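Local coordinates for probable uracil-DNA glycosylase (Acanthamoeba polyphaga mimivirus, PDB 5X55), which is a probable uracil-DNA glycosylase, a viral member of the uracil-DNA glycosylase superfamily built around a four-stranded parallel beta sheet, at residues 215-219 / 220-224. Sequence-based numbering, arbitrary orientation.
Sequences CPVPK and SLANI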
loop_
_atom_site.group_PDB
_atom_site.type_symbol
_atom_site.label_atom_id
_atom_site.label_comp_id
_atom_site.label_asym_id
_atom_site.label_seq_id
_atom_site.Cartn_x
_atom_site.Cartn_y
_atom_site.Cartn_z
ATOM N N CYS A 215 10.739 11.180 -10.159
ATOM C CA CYS A 215 9.722 11.993 -9.499
ATOM C C CYS A 215 10.304 12.559 -8.213
ATOM O O CYS A 215 11.252 12.000 -7.651
ATOM C CB CYS A 215 8.462 11.183 -9.142
ATOM S SG CYS A 215 7.430 10.610 -10.509
ATOM N N PRO A 216 9.756 13.658 -7.707
ATOM C CA PRO A 216 10.177 14.123 -6.382
ATOM C C PRO A 216 9.862 13.078 -5.318
ATOM O O PRO A 216 8.857 12.375 -5.395
ATOM C CB PRO A 216 9.366 15.408 -6.180
ATOM C CG PRO A 216 9.032 15.870 -7.578
ATOM C CD PRO A 216 8.861 14.611 -8.385
ATOM N N VAL A 217 10.744 12.960 -4.331
ATOM C CA VAL A 217 10.481 12.112 -3.166
ATOM C C VAL A 217 9.446 12.798 -2.274
ATOM O O VAL A 217 9.689 13.918 -1.813
ATOM C CB VAL A 217 11.771 11.830 -2.380
ATOM C CG1 VAL A 217 11.457 11.062 -1.078
ATOM C CG2 VAL A 217 12.798 11.084 -3.248
ATOM N N PRO A 218 8.297 12.182 -1.996
ATOM C CA PRO A 218 7.313 12.814 -1.094
ATOM C C PRO A 218 7.816 12.878 0.344
ATOM O O PRO A 218 8.616 12.049 0.782
ATOM C CB PRO A 218 6.080 11.902 -1.198
ATOM C CG PRO A 218 6.335 11.050 -2.442
ATOM C CD PRO A 218 7.819 10.898 -2.531
ATOM N N LYS A 219 7.305 13.868 1.089
ATOM C CA LYS A 219 7.876 14.184 2.398
ATOM C C LYS A 219 7.741 13.019 3.376
ATOM O O LYS A 219 8.661 12.752 4.168
ATOM C CB LYS A 219 7.227 15.455 2.949
ATOM C CG LYS A 219 7.783 16.718 2.291
ATOM C CD LYS A 219 6.881 17.923 2.519
ATOM C CE LYS A 219 7.484 19.177 1.895
ATOM N NZ LYS A 219 8.896 19.417 2.340
ATOM N N SER A 220 6.617 12.300 3.320
ATOM C CA SER A 220 6.458 11.102 4.137
ATOM C C SER A 220 7.582 10.106 3.882
ATOM O O SER A 220 8.208 9.594 4.822
ATOM C CB SER A 220 5.110 10.469 3.851
ATOM O OG SER A 220 4.103 11.291 4.399
ATOM N N LEU A 221 7.864 9.837 2.607
ATOM C CA LEU A 221 8.888 8.862 2.276
ATOM C C LEU A 221 10.261 9.354 2.701
ATOM O O LEU A 221 11.082 8.563 3.187
ATOM C CB LEU A 221 8.848 8.552 0.780
ATOM C CG LEU A 221 9.804 7.482 0.244
ATOM C CD1 LEU A 221 9.719 6.206 1.074
ATOM C CD2 LEU A 221 9.457 7.198 -1.206
ATOM N N ALA A 222 10.533 10.656 2.532
ATOM C CA ALA A 222 11.797 11.205 3.013
ATOM C C ALA A 222 11.947 10.963 4.502
ATOM O O ALA A 222 13.048 10.660 4.988
ATOM C CB ALA A 222 11.891 12.707 2.700
ATOM N N ASN A 223 10.840 11.059 5.242
ATOM C CA ASN A 223 10.903 10.821 6.678
ATOM C C ASN A 223 11.133 9.350 6.982
ATOM O O ASN A 223 11.859 9.010 7.929
ATOM C CB ASN A 223 9.628 11.344 7.349
ATOM C CG ASN A 223 9.607 12.869 7.426
ATOM O OD1 ASN A 223 10.625 13.505 7.177
ATOM N ND2 ASN A 223 8.457 13.455 7.777
ATOM N N ILE A 224 10.566 8.458 6.169
ATOM C CA ILE A 224 10.879 7.035 6.318
ATOM C C ILE A 224 12.376 6.799 6.132
ATOM O O ILE A 224 13.022 6.138 6.955
ATOM C CB ILE A 224 10.040 6.195 5.336
ATOM C CG1 ILE A 224 8.551 6.289 5.689
ATOM C CG2 ILE A 224 10.521 4.741 5.313
ATOM C CD1 ILE A 224 7.623 5.951 4.538
#
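Pro218 and Ala222 are joined at the start of helix 219-230 by its first i to i+4 hydrogen bond: Ala222 N donates to Pro218 O at 2.9 Å with an N-H...O angle of 164°, the donor lying nearly along the line of the C=O. One residue on, Asn223 N reaches Lys219 O at 3.0 Å; this bond is more bent, 148° at the hydrogen, and its donor stands off the carbonyl plane. The extended backbone of Cys215 to Pro218 turns helical at Lys219, and Ile224 N to Ser220 O continues the series. Pro218 occupies the N-cap position; being proline, it has no side-chain acceptor with which to cap the first helical N-H groups. The loop that follows strand 185-189 of the central parallel sheet of this glycosylase fold enters the helix here, near the protein surface. Val217 sets one methyl, CG1, against the first turn. Its chi1 of 174° turns CG1 away from Val217's own N and beside its carbonyl carbon, where the chain runs on into the helix, and brings that methyl to 4.1 Å from both Leu221 CB and Ala222 CB and 3.7 Å from Ala222 N; the side chains of Val217 and Leu221 cross at about a right angle. Pro218 lies alongside Leu221, pointing the same way, its ring carbon CD 4.2 Å from Leu221 CB, while the ring also touches Tyr193. Asn223 CG rests 3.4 Å from Lys219 O, while Asn223 ND2 is hydrogen-bonded to Pro319 O, tying the helix start to the loop at Pro319 and Ser320, where Ser220 also packs.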